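Local coordinates for protein sialidase B (Streptococcus pneumoniae serotype 4, PDB 4XJW) that cleaves terminal alpha-linked sialic acid residues from oligosaccharides, glycoproteins and glycolipids as a family 33 exo-sialidase, at residues S94-H99 with G605-S610; D544-T549 with T574-S579; S579-G584 with D634-N639; G612-A617 with L629-D634. The protein carries 1 engineered substitution. One frame throughout, in Å; residues are numbered along the deposited sequence.

Contact 1. Residues S94-H99 with G605-S610; sequences SLWGKH and GIDLPS. Engineered in segment 605-610: Gly605 (natural residue Asp).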
loop_
_atom_site.group_PDB
_atom_site.type_symbol
_atom_site.label_atom_id
_atom_site.label_comp_id
_atom_site.label_asym_id
_atom_site.label_seq_id
_atom_site.Cartn_x
_atom_site.Cartn_y
_atom_site.Cartn_z
ATOM N N SER A 94 -14.146 0.416 1.627
ATOM C CA SER A 94 -14.609 -0.595 0.670
ATOM C C SER A 94 -15.251 -0.035 -0.607
ATOM O O SER A 94 -15.524 -0.799 -1.536
ATOM C CB SER A 94 -15.569 -1.564 1.365
ATOM O OG SER A 94 -14.898 -2.306 2.364
ATOM N N LEU A 95 -15.496 1.277 -0.655
ATOM C CA LEU A 95 -16.341 1.869 -1.702
ATOM C C LEU A 95 -15.646 2.951 -2.513
ATOM O O LEU A 95 -14.678 3.560 -2.068
ATOM C CB LEU A 95 -17.578 2.523 -1.063
ATOM C CG LEU A 95 -18.545 1.609 -0.327
ATOM C CD1 LEU A 95 -19.639 2.427 0.354
ATOM C CD2 LEU A 95 -19.168 0.621 -1.276
ATOM N N TRP A 96 -16.166 3.192 -3.713
ATOM C CA TRP A 96 -15.834 4.387 -4.478
ATOM C C TRP A 96 -17.003 5.358 -4.448
ATOM O O TRP A 96 -18.162 4.946 -4.291
ATOM C CB TRP A 96 -15.525 4.003 -5.922
ATOM C CG TRP A 96 -14.067 3.707 -6.142
ATOM C CD1 TRP A 96 -13.414 2.534 -5.859
ATOM C CD2 TRP A 96 -13.077 4.603 -6.672
ATOM N NE1 TRP A 96 -12.075 2.651 -6.195
ATOM C CE2 TRP A 96 -11.846 3.911 -6.690
ATOM C CE3 TRP A 96 -13.109 5.930 -7.118
ATOM C CZ2 TRP A 96 -10.659 4.502 -7.142
ATOM C CZ3 TRP A 96 -11.935 6.510 -7.577
ATOM C CH2 TRP A 96 -10.726 5.795 -7.584
ATOM N N GLY A 97 -16.708 6.644 -4.600
ATOM C CA GLY A 97 -17.740 7.671 -4.588
ATOM C C GLY A 97 -17.921 8.315 -5.952
ATOM O O GLY A 97 -18.994 8.208 -6.571
ATOM N N LYS A 98 -16.855 8.965 -6.428
ATOM C CA LYS A 98 -16.855 9.660 -7.717
ATOM C C LYS A 98 -15.558 9.403 -8.472
ATOM O O LYS A 98 -14.523 9.119 -7.870
ATOM C CB LYS A 98 -16.995 11.177 -7.525
ATOM C CG LYS A 98 -18.360 11.647 -7.046
ATOM C CD LYS A 98 -18.452 13.176 -6.990
ATOM C CE LYS A 98 -18.745 13.778 -8.366
ATOM N NZ LYS A 98 -18.437 15.237 -8.415
ATOM N N HIS A 99 -15.623 9.532 -9.796
ATOM C CA HIS A 99 -14.468 9.366 -10.673
ATOM C C HIS A 99 -14.755 10.190 -11.921
ATOM O O HIS A 99 -15.839 10.077 -12.496
ATOM C CB HIS A 99 -14.286 7.881 -11.010
ATOM C CG HIS A 99 -13.151 7.589 -11.945
ATOM N ND1 HIS A 99 -11.833 7.825 -11.623
ATOM C CD2 HIS A 99 -13.145 7.032 -13.178
ATOM C CE1 HIS A 99 -11.062 7.455 -12.633
ATOM N NE2 HIS A 99 -11.835 6.969 -13.587
ATOM N N GLY A 605 -10.112 16.216 -7.605
ATOM C CA GLY A 605 -10.418 15.281 -6.524
ATOM C C GLY A 605 -10.486 13.849 -7.051
ATOM O O GLY A 605 -11.321 13.527 -7.892
ATOM N N ILE A 606 -9.607 12.989 -6.546
ATOM C CA ILE A 606 -9.570 11.580 -6.956
ATOM C C ILE A 606 -10.880 10.862 -6.588
ATOM O O ILE A 606 -11.400 10.039 -7.343
ATOM C CB ILE A 606 -8.369 10.873 -6.298
ATOM C CG1 ILE A 606 -7.050 11.434 -6.836
ATOM C CG2 ILE A 606 -8.433 9.361 -6.532
ATOM C CD1 ILE A 606 -6.616 10.778 -8.126
ATOM N N ASP A 607 -11.407 11.185 -5.413
ATOM C CA ASP A 607 -12.687 10.660 -4.948
ATOM C C ASP A 607 -13.120 11.605 -3.824
ATOM O O ASP A 607 -12.498 12.654 -3.629
ATOM C CB ASP A 607 -12.535 9.210 -4.461
ATOM C CG ASP A 607 -13.862 8.457 -4.384
ATOM O OD1 ASP A 607 -14.938 9.092 -4.457
ATOM O OD2 ASP A 607 -13.835 7.210 -4.240
ATOM N N LEU A 608 -14.166 11.237 -3.082
ATOM C CA LEU A 608 -14.778 12.115 -2.075
ATOM C C LEU A 608 -13.766 12.581 -1.048
ATOM O O LEU A 608 -12.832 11.849 -0.717
ATOM C CB LEU A 608 -15.917 11.381 -1.360
ATOM C CG LEU A 608 -16.965 10.697 -2.231
ATOM C CD1 LEU A 608 -18.147 10.191 -1.414
ATOM C CD2 LEU A 608 -17.422 11.626 -3.352
ATOM N N PRO A 609 -13.944 13.805 -0.524
ATOM C CA PRO A 609 -13.046 14.325 0.511
ATOM C C PRO A 609 -12.933 13.394 1.724
ATOM O O PRO A 609 -11.896 13.378 2.397
ATOM C CB PRO A 609 -13.713 15.646 0.910
ATOM C CG PRO A 609 -14.385 16.105 -0.339
ATOM C CD PRO A 609 -14.858 14.838 -1.043
ATOM N N SER A 610 -13.983 12.621 2.001
ATOM C CA SER A 610 -13.984 11.745 3.170
ATOM C C SER A 610 -13.449 10.333 2.895
ATOM O O SER A 610 -13.292 9.539 3.821
ATOM C CB SER A 610 -15.394 11.642 3.741
ATOM O OG SER A 610 -16.266 11.083 2.780
HETATM O O HOH W 1 -10.545 9.619 -9.993
#
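Asp607 lays its carboxylate obliquely against the six-membered part of the Trp96 indole, the two planes only 17° apart, with Asp607 OD2 3.2 Å from Trp96 CE3. This is a seam between domains: 94-99 belongs to the concanavalin-like N-terminal domain, while 605-610 runs out of strand 597-605 of the sialidase beta-propeller. One carboxylate takes two successive backbone N-H groups across the seam, its CG anti to the backbone N of Asp607 (chi1 -162°). Gly97 N donates to the syn lone pair of Asp607 OD2 at 3.0 Å, and more weakly to OD1. Lys98 N comes down on Asp607 OD1 from above the carboxylate plane at 2.8 Å. From the opposite face, Leu608 N reaches the same OD1 at 2.7 Å, so the group is gripped on both faces and its rotation should be well fixed. Asp607 OD2 also forms a salt bridge with Lys632, which in turn makes a cation-pi contact with Trp96; the indole NE1 is bonded to Gln648. Beside the carboxylate, Leu608 CG packs 3.9 Å from Gly97 CA, and the leucine crosses Lys98 at about a right angle, CD2 lying 3.8 Å from Lys98 CG. A water closes the far end, 2.7 Å from His99 ND1 and donating to Ile606 O at 2.8 Å.

Contact 2. Residues D544-T549 with T574-S579; sequences DGIQQT and TPNSRS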
loop_
_atom_site.group_PDB
_atom_site.type_symbol
_atom_site.label_atom_id
_atom_site.label_comp_id
_atom_site.label_asym_id
_atom_site.label_seq_id
_atom_site.Cartn_x
_atom_site.Cartn_y
_atom_site.Cartn_z
ATOM N N ASP A 544 1.635 27.047 0.118
ATOM C CA ASP A 544 0.356 27.427 0.685
ATOM C C ASP A 544 -0.672 26.938 -0.326
ATOM O O ASP A 544 -0.463 27.060 -1.538
ATOM C CB ASP A 544 0.249 28.950 0.862
ATOM C CG ASP A 544 1.373 29.537 1.702
ATOM O OD1 ASP A 544 1.824 28.877 2.662
ATOM O OD2 ASP A 544 1.810 30.669 1.396
ATOM N N GLY A 545 -1.759 26.353 0.157
ATOM C CA GLY A 545 -2.828 25.938 -0.728
ATOM C C GLY A 545 -3.114 24.450 -0.739
ATOM O O GLY A 545 -4.122 24.014 -1.299
ATOM N N ILE A 546 -2.210 23.667 -0.158
ATOM C CA ILE A 546 -2.437 22.239 0.026
ATOM C C ILE A 546 -2.319 21.960 1.512
ATOM O O ILE A 546 -1.369 22.416 2.137
ATOM C CB ILE A 546 -1.406 21.383 -0.730
ATOM C CG1 ILE A 546 -1.475 21.665 -2.231
ATOM C CG2 ILE A 546 -1.652 19.888 -0.479
ATOM C CD1 ILE A 546 -0.455 20.904 -3.030
ATOM N N GLN A 547 -3.286 21.238 2.077
ATOM C CA GLN A 547 -3.219 20.865 3.495
ATOM C C GLN A 547 -2.796 19.414 3.688
ATOM O O GLN A 547 -3.264 18.525 2.972
ATOM C CB GLN A 547 -4.575 21.034 4.187
ATOM C CG GLN A 547 -5.356 22.293 3.841
ATOM C CD GLN A 547 -4.509 23.540 3.913
ATOM O OE1 GLN A 547 -3.696 23.703 4.828
ATOM N NE2 GLN A 547 -4.679 24.427 2.932
ATOM N N GLN A 548 -1.929 19.182 4.672
ATOM C CA GLN A 548 -1.683 17.838 5.183
ATOM C C GLN A 548 -1.928 17.831 6.679
ATOM O O GLN A 548 -2.136 18.883 7.281
ATOM C CB GLN A 548 -0.261 17.368 4.870
ATOM C CG GLN A 548 -0.078 16.945 3.408
ATOM C CD GLN A 548 1.093 16.014 3.203
ATOM O OE1 GLN A 548 1.947 15.838 4.072
ATOM N NE2 GLN A 548 1.150 15.422 2.013
ATOM N N THR A 549 -1.908 16.643 7.272
ATOM C CA THR A 549 -2.004 16.502 8.711
ATOM C C THR A 549 -0.684 16.873 9.358
ATOM O O THR A 549 0.339 17.029 8.692
ATOM C CB THR A 549 -2.270 15.056 9.091
ATOM O OG1 THR A 549 -1.214 14.250 8.548
ATOM C CG2 THR A 549 -3.627 14.579 8.558
ATOM N N THR A 574 -1.348 13.814 -3.616
ATOM C CA THR A 574 -1.305 13.871 -2.156
ATOM C C THR A 574 -2.719 13.902 -1.626
ATOM O O THR A 574 -3.621 14.378 -2.313
ATOM C CB THR A 574 -0.569 15.160 -1.687
ATOM O OG1 THR A 574 -0.648 15.282 -0.256
ATOM C CG2 THR A 574 -1.178 16.394 -2.328
ATOM N N PRO A 575 -2.927 13.415 -0.390
ATOM C CA PRO A 575 -4.158 13.796 0.304
ATOM C C PRO A 575 -4.168 15.315 0.497
ATOM O O PRO A 575 -3.114 15.935 0.691
ATOM C CB PRO A 575 -4.018 13.097 1.660
ATOM C CG PRO A 575 -2.527 12.938 1.850
ATOM C CD PRO A 575 -2.050 12.591 0.456
ATOM N N ASN A 576 -5.345 15.913 0.440
ATOM C CA ASN A 576 -5.465 17.334 0.776
ATOM C C ASN A 576 -6.442 17.444 1.920
ATOM O O ASN A 576 -7.651 17.599 1.710
ATOM C CB ASN A 576 -5.956 18.135 -0.433
ATOM C CG ASN A 576 -5.839 19.637 -0.228
ATOM O OD1 ASN A 576 -5.651 20.115 0.891
ATOM N ND2 ASN A 576 -5.956 20.391 -1.315
ATOM N N SER A 577 -5.910 17.322 3.131
ATOM C CA SER A 577 -6.734 17.259 4.343
ATOM C C SER A 577 -5.874 17.580 5.547
ATOM O O SER A 577 -4.739 17.122 5.633
ATOM C CB SER A 577 -7.336 15.853 4.511
ATOM O OG SER A 577 -7.978 15.726 5.779
ATOM N N ARG A 578 -6.409 18.371 6.480
ATOM C CA ARG A 578 -5.714 18.647 7.739
ATOM C C ARG A 578 -5.991 17.566 8.774
ATOM O O ARG A 578 -5.372 17.542 9.839
ATOM C CB ARG A 578 -6.153 19.991 8.325
ATOM C CG ARG A 578 -5.786 21.196 7.507
ATOM C CD ARG A 578 -6.307 22.468 8.163
ATOM N NE ARG A 578 -5.338 23.553 8.066
ATOM C CZ ARG A 578 -5.566 24.791 8.485
ATOM N NH1 ARG A 578 -6.736 25.106 9.024
ATOM N NH2 ARG A 578 -4.623 25.716 8.362
ATOM N N SER A 579 -6.920 16.673 8.442
ATOM C CA SER A 579 -7.523 15.760 9.414
ATOM C C SER A 579 -7.015 14.321 9.338
ATOM O O SER A 579 -6.727 13.705 10.361
ATOM C CB SER A 579 -9.041 15.779 9.239
ATOM O OG SER A 579 -9.674 14.952 10.188
HETATM O O HOH W 2 -6.505 23.354 -1.121
#
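Gln548 and Thr574 meet on the inner, tightly packed part of this contact, where the loop that leaves strand 541-542 of one propeller blade runs past the end of strand 569-575 in the next. Gln548 NE2 donates to Thr574 OG1 at 2.9 Å, and the hydroxyl lies only 5° out of the amide plane. That hydroxyl passes its own proton to Pro575 O at 2.7 Å, with OG1 anti to the backbone N of Thr574 (chi1 174°). On the same residue, Thr574 CG2 rests 4.0 Å from Ile546 CG2. Two further bonds tie the two segments together in the middle: Gln547 N to Asn576 OD1 at 2.9 Å, with the donor well above the carbonyl plane, and Ser577 N to Gln547 O, also 2.9 Å. Thr549 CG2 presses on the following turn, 3.5 Å from Ser579 C; Ser577 OG pins that turn as an ST turn by accepting from Ser579 N.

The outer side is looser. Gln547 and Arg578 lie side by side and point the same way, touching through Gln547 CB and Arg578 CG at 3.5 Å, while Gln547 OE1 stays 3.6 Å from Arg578 NE and is not bonded to it. A water bridges Gly545 O and Asn576 ND2.

Gln548 OE1 accepts from Thr553 N, so both ends of the buried amide are held. With Arg519, a substrate-binding residue by similarity, close beside it, the placement of Gln548 is consistent with a second-shell role in the active site.

Contact 3. Residues S579-G584 with D634-N639; sequences SGRKGG and DSWSRN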
loop_
_atom_site.group_PDB
_atom_site.type_symbol
_atom_site.label_atom_id
_atom_site.label_comp_id
_atom_site.label_asym_id
_atom_site.label_seq_id
_atom_site.Cartn_x
_atom_site.Cartn_y
_atom_site.Cartn_z
ATOM N N SER A 579 -6.920 16.673 8.442
ATOM C CA SER A 579 -7.523 15.760 9.414
ATOM C C SER A 579 -7.015 14.321 9.338
ATOM O O SER A 579 -6.727 13.705 10.361
ATOM C CB SER A 579 -9.041 15.779 9.239
ATOM O OG SER A 579 -9.674 14.952 10.188
ATOM N N GLY A 580 -6.921 13.774 8.126
ATOM C CA GLY A 580 -6.518 12.390 7.973
ATOM C C GLY A 580 -5.943 12.155 6.594
ATOM O O GLY A 580 -5.754 13.097 5.831
ATOM N N ARG A 581 -5.654 10.895 6.281
ATOM C CA ARG A 581 -5.177 10.545 4.945
ATOM C C ARG A 581 -6.382 10.234 4.061
ATOM O O ARG A 581 -6.821 9.085 3.933
ATOM C CB ARG A 581 -4.175 9.389 5.017
ATOM C CG ARG A 581 -2.834 9.821 5.574
ATOM C CD ARG A 581 -1.789 8.731 5.609
ATOM N NE ARG A 581 -0.492 9.250 6.071
ATOM C CZ ARG A 581 0.518 8.487 6.484
ATOM N NH1 ARG A 581 0.373 7.166 6.516
ATOM N NH2 ARG A 581 1.670 9.035 6.866
ATOM N N LYS A 582 -6.947 11.298 3.503
ATOM C CA LYS A 582 -8.203 11.259 2.766
ATOM C C LYS A 582 -8.246 12.473 1.855
ATOM O O LYS A 582 -7.351 13.331 1.912
ATOM C CB LYS A 582 -9.406 11.237 3.724
ATOM C CG LYS A 582 -9.422 12.357 4.759
ATOM C CD LYS A 582 -10.598 12.184 5.722
ATOM C CE LYS A 582 -10.564 13.245 6.817
ATOM N NZ LYS A 582 -11.584 12.963 7.875
ATOM N N GLY A 583 -9.245 12.527 0.979
ATOM C CA GLY A 583 -9.392 13.674 0.100
ATOM C C GLY A 583 -8.249 13.784 -0.892
ATOM O O GLY A 583 -7.626 14.840 -1.051
ATOM N N GLY A 584 -7.972 12.677 -1.571
ATOM C CA GLY A 584 -6.854 12.631 -2.501
ATOM C C GLY A 584 -7.033 13.557 -3.680
ATOM O O GLY A 584 -8.143 13.703 -4.195
ATOM N N ASP A 634 -7.071 5.102 4.647
ATOM C CA ASP A 634 -6.304 5.932 5.547
ATOM C C ASP A 634 -5.258 5.066 6.244
ATOM O O ASP A 634 -5.558 4.335 7.193
ATOM C CB ASP A 634 -7.224 6.618 6.542
ATOM C CG ASP A 634 -6.496 7.644 7.373
ATOM O OD1 ASP A 634 -5.322 7.396 7.718
ATOM O OD2 ASP A 634 -7.102 8.693 7.683
ATOM N N SER A 635 -4.029 5.138 5.747
ATOM C CA SER A 635 -2.957 4.260 6.211
ATOM C C SER A 635 -2.347 4.725 7.539
ATOM O O SER A 635 -1.416 4.096 8.051
ATOM C CB SER A 635 -1.878 4.112 5.128
ATOM O OG SER A 635 -1.139 5.316 4.991
ATOM N N TRP A 636 -2.869 5.814 8.097
ATOM C CA TRP A 636 -2.476 6.229 9.435
ATOM C C TRP A 636 -3.461 5.690 10.462
ATOM O O TRP A 636 -3.080 5.345 11.581
ATOM C CB TRP A 636 -2.406 7.756 9.534
ATOM C CG TRP A 636 -1.741 8.245 10.806
ATOM C CD1 TRP A 636 -2.350 8.630 11.965
ATOM C CD2 TRP A 636 -0.340 8.406 11.013
ATOM N NE1 TRP A 636 -1.407 9.024 12.882
ATOM C CE2 TRP A 636 -0.163 8.894 12.322
ATOM C CE3 TRP A 636 0.785 8.189 10.219
ATOM C CZ2 TRP A 636 1.099 9.162 12.857
ATOM C CZ3 TRP A 636 2.038 8.457 10.750
ATOM C CH2 TRP A 636 2.185 8.939 12.060
ATOM N N SER A 637 -4.735 5.625 10.088
ATOM C CA SER A 637 -5.774 5.267 11.057
ATOM C C SER A 637 -5.596 3.878 11.662
ATOM O O SER A 637 -5.415 2.901 10.948
ATOM C CB SER A 637 -7.159 5.348 10.412
ATOM O OG SER A 637 -8.133 4.782 11.279
ATOM N N ARG A 638 -5.688 3.787 12.990
ATOM C CA ARG A 638 -5.619 2.481 13.655
ATOM C C ARG A 638 -6.917 1.683 13.508
ATOM O O ARG A 638 -7.016 0.561 14.009
ATOM C CB ARG A 638 -5.257 2.649 15.146
ATOM C CG ARG A 638 -3.849 3.171 15.406
ATOM C CD ARG A 638 -2.772 2.677 14.434
ATOM N NE ARG A 638 -2.171 1.391 14.807
ATOM C CZ ARG A 638 -1.062 0.888 14.256
ATOM N NH1 ARG A 638 -0.426 1.555 13.302
ATOM N NH2 ARG A 638 -0.583 -0.287 14.654
ATOM N N ASN A 639 -7.907 2.253 12.821
ATOM C CA ASN A 639 -9.133 1.531 12.487
ATOM C C ASN A 639 -9.091 0.887 11.107
ATOM O O ASN A 639 -9.999 0.139 10.753
ATOM C CB ASN A 639 -10.354 2.448 12.563
ATOM C CG ASN A 639 -11.661 1.665 12.682
ATOM O OD1 ASN A 639 -11.851 0.905 13.635
ATOM N ND2 ASN A 639 -12.569 1.852 11.725
#
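Hydrogen bonds join Arg581 to both Asp634 and Ser635. Its backbone N donates to Asp634 OD2 at 3.0 Å, from well above the carboxylate plane, and its NH1 reaches Ser635 OG at 2.8 Å, tilted 21° from the guanidinium plane. The other oxygen of the same carboxylate, Asp634 OD1, serves its own loop: it accepts from Trp636 N at 2.9 Å, nearly in line with its C-O bond, which makes an Asx turn, and from Ser637 N at 3.0 Å, which extends it to an Asx motif and shapes the loop facing the arginine. By similarity Arg581 binds substrate, as do Arg207 and Arg519; this is the arginine triad that sialidases turn toward the sugar carboxylate. Thr553 and the carbonyl of Gly552 take its NE and NH2.

Van der Waals contact adds to the grip. Trp636 stands steeply on one face of the guanidinium, the planes 76° apart, and touches it through CE3, which lies 3.6 Å from Arg581 NH2. Lower on the arginine, CB packs 3.5 Å from Asp634 OD1.

As for charge, the guanidinium and the carboxylate do not meet, while Arg519 NH2 sits close to Arg581 NH2, a like-charge neighbour.

Contact 4. Residues G612-A617 with L629-D634; sequences GYAYSA and LFEKYD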
loop_
_atom_site.group_PDB
_atom_site.type_symbol
_atom_site.label_atom_id
_atom_site.label_comp_id
_atom_site.label_asym_id
_atom_site.label_seq_id
_atom_site.Cartn_x
_atom_site.Cartn_y
_atom_site.Cartn_z
ATOM N N GLY A 612 -10.592 7.512 1.714
ATOM C CA GLY A 612 -9.172 7.383 2.001
ATOM C C GLY A 612 -8.234 7.588 0.827
ATOM O O GLY A 612 -8.505 7.181 -0.309
ATOM N N TYR A 613 -7.109 8.229 1.106
ATOM C CA TYR A 613 -6.058 8.391 0.108
ATOM C C TYR A 613 -4.757 8.623 0.842
ATOM O O TYR A 613 -4.623 9.611 1.566
ATOM C CB TYR A 613 -6.369 9.593 -0.788
ATOM C CG TYR A 613 -5.511 9.696 -2.037
ATOM C CD1 TYR A 613 -4.267 10.335 -2.030
ATOM C CD2 TYR A 613 -5.968 9.184 -3.239
ATOM C CE1 TYR A 613 -3.494 10.444 -3.218
ATOM C CE2 TYR A 613 -5.225 9.281 -4.409
ATOM C CZ TYR A 613 -3.990 9.901 -4.392
ATOM O OH TYR A 613 -3.299 9.967 -5.585
ATOM N N ALA A 614 -3.803 7.711 0.697
ATOM C CA ALA A 614 -2.573 7.798 1.467
ATOM C C ALA A 614 -1.350 7.907 0.563
ATOM O O ALA A 614 -1.244 8.870 -0.184
ATOM C CB ALA A 614 -2.469 6.649 2.491
ATOM N N TYR A 615 -0.425 6.956 0.635
ATOM C CA TYR A 615 0.736 7.016 -0.237
ATOM C C TYR A 615 0.309 6.795 -1.684
ATOM O O TYR A 615 -0.696 6.120 -1.966
ATOM C CB TYR A 615 1.810 5.992 0.145
ATOM C CG TYR A 615 2.645 6.335 1.353
ATOM C CD1 TYR A 615 2.092 6.961 2.465
ATOM C CD2 TYR A 615 3.985 5.986 1.408
ATOM C CE1 TYR A 615 2.870 7.242 3.582
ATOM C CE2 TYR A 615 4.759 6.264 2.516
ATOM C CZ TYR A 615 4.190 6.874 3.603
ATOM O OH TYR A 615 4.956 7.146 4.721
ATOM N N SER A 616 1.077 7.376 -2.594
ATOM C CA SER A 616 0.694 7.359 -3.988
ATOM C C SER A 616 1.876 7.388 -4.930
ATOM O O SER A 616 2.988 7.800 -4.589
ATOM C CB SER A 616 -0.242 8.529 -4.281
ATOM O OG SER A 616 0.472 9.758 -4.222
ATOM N N ALA A 617 1.600 6.931 -6.149
ATOM C CA ALA A 617 2.562 6.935 -7.233
ATOM C C ALA A 617 1.889 7.524 -8.464
ATOM O O ALA A 617 0.752 7.151 -8.806
ATOM C CB ALA A 617 3.041 5.510 -7.495
ATOM N N LEU A 629 -1.216 5.018 -9.040
ATOM C CA LEU A 629 -1.326 3.823 -8.217
ATOM C C LEU A 629 -1.249 4.303 -6.774
ATOM O O LEU A 629 -0.258 4.903 -6.365
ATOM C CB LEU A 629 -0.188 2.850 -8.521
ATOM C CG LEU A 629 -0.200 1.534 -7.755
ATOM C CD1 LEU A 629 -1.433 0.726 -8.124
ATOM C CD2 LEU A 629 1.075 0.747 -8.053
ATOM N N PHE A 630 -2.303 4.061 -6.010
ATOM C CA PHE A 630 -2.379 4.693 -4.695
ATOM C C PHE A 630 -3.063 3.832 -3.648
ATOM O O PHE A 630 -3.870 2.941 -3.971
ATOM C CB PHE A 630 -3.109 6.035 -4.805
ATOM C CG PHE A 630 -4.570 5.907 -5.160
ATOM C CD1 PHE A 630 -4.971 5.738 -6.483
ATOM C CD2 PHE A 630 -5.545 5.957 -4.166
ATOM C CE1 PHE A 630 -6.326 5.614 -6.818
ATOM C CE2 PHE A 630 -6.893 5.849 -4.495
ATOM C CZ PHE A 630 -7.284 5.676 -5.809
ATOM N N GLU A 631 -2.753 4.129 -2.386
ATOM C CA GLU A 631 -3.392 3.490 -1.259
ATOM C C GLU A 631 -4.751 4.140 -1.038
ATOM O O GLU A 631 -4.829 5.257 -0.533
ATOM C CB GLU A 631 -2.496 3.650 -0.021
ATOM C CG GLU A 631 -1.173 2.865 -0.117
ATOM C CD GLU A 631 -0.220 3.155 1.031
ATOM O OE1 GLU A 631 -0.412 4.159 1.762
ATOM O OE2 GLU A 631 0.711 2.341 1.232
ATOM N N LYS A 632 -5.824 3.456 -1.415
ATOM C CA LYS A 632 -7.172 3.994 -1.239
ATOM C C LYS A 632 -7.719 3.676 0.157
ATOM O O LYS A 632 -8.743 3.006 0.323
ATOM C CB LYS A 632 -8.136 3.502 -2.327
ATOM C CG LYS A 632 -9.407 4.351 -2.407
ATOM C CD LYS A 632 -10.404 3.839 -3.422
ATOM C CE LYS A 632 -11.637 4.729 -3.447
ATOM N NZ LYS A 632 -11.350 6.018 -4.122
ATOM N N TYR A 633 -7.023 4.170 1.169
ATOM C CA TYR A 633 -7.479 4.032 2.548
ATOM C C TYR A 633 -6.650 4.943 3.404
ATOM O O TYR A 633 -5.655 5.522 2.951
ATOM C CB TYR A 633 -7.394 2.575 3.040
ATOM C CG TYR A 633 -6.029 2.092 3.499
ATOM C CD1 TYR A 633 -4.977 1.919 2.599
ATOM C CD2 TYR A 633 -5.797 1.808 4.833
ATOM C CE1 TYR A 633 -3.727 1.462 3.033
ATOM C CE2 TYR A 633 -4.574 1.347 5.279
ATOM C CZ TYR A 633 -3.538 1.165 4.379
ATOM O OH TYR A 633 -2.319 0.707 4.845
ATOM N N ASP A 634 -7.071 5.102 4.647
ATOM C CA ASP A 634 -6.304 5.932 5.547
ATOM C C ASP A 634 -5.258 5.066 6.244
ATOM O O ASP A 634 -5.558 4.335 7.193
ATOM C CB ASP A 634 -7.224 6.618 6.542
ATOM C CG ASP A 634 -6.496 7.644 7.373
ATOM O OD1 ASP A 634 -5.322 7.396 7.718
ATOM O OD2 ASP A 634 -7.102 8.693 7.683
HETATM O O HOH W 3 -9.976 7.912 -2.521
#
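Tyr615 and Glu631 lie side by side, pointing the same way, and share two hydrogen bonds. Tyr615 N donates to the carboxylate oxygen Glu631 OE1 at 3.0 Å, from above the carboxylate plane, and Glu631 N returns a nearly linear bond to Tyr615 O at 2.9 Å. Glu631 O is used as well, by Ala614 N at 2.9 Å. Further along, the regular antiparallel pair Ala617 with Leu629 is closed in both directions, by Ala617 N to Leu629 O at 2.8 Å and Leu629 N to Ala617 O at 2.9 Å. At the other end a water donates to Gly612 O at 2.8 Å and accepts from Lys632 NZ, whose main partner is Asp607.

The polar ends look beyond the hairpin. Glu631 OE2 makes a salt bridge with Arg207 NE and also accepts from Ile208 N; Tyr615 OH, the nucleophile by similarity, is bonded to Glu503. One glutamate therefore supports both the backbone of the probable nucleophile and a substrate-binding arginine assigned by similarity.

Tyr613 CE2 lies over one face of the Phe630 ring, toward its rim, 3.3 Å from Phe630 CD2. The planes are 24° apart, but the rings are slid apart and barely overlap. Tyr613 OH goes to Ser573.

Strands 616-620 and 626-631 form the hairpin here. Strand 647-652 pairs with the far side of 626-631, and Leu629 packs against Pro209 and Leu211 of strand 205-213.

How the contacts relate
Contacts 1 and 4 are buried, contacts 2 and 3 only partly so. Contact 1 joins two domains; the others lie within the propeller, where contacts 2 and 3 share Ser579 and contacts 3 and 4 share Asp634. Backbone ladder bonds dominate contact 4, whereas contacts 1 and 3 each rest on an aspartate accepting main-chain N-H groups, and contact 2 leans on amide and hydroxyl side chains. The joints between them are specific: Lys632 of contact 4 bridges to Asp607 of contact 1, Arg581 O of contact 3 meets Tyr613 N of contact 4, and Asn576 N of contact 2 meets Gly583 O of contact 3. Contact 3 holds a probable substrate-binding arginine and contact 4 the probable nucleophile; contact 1 lies away from both.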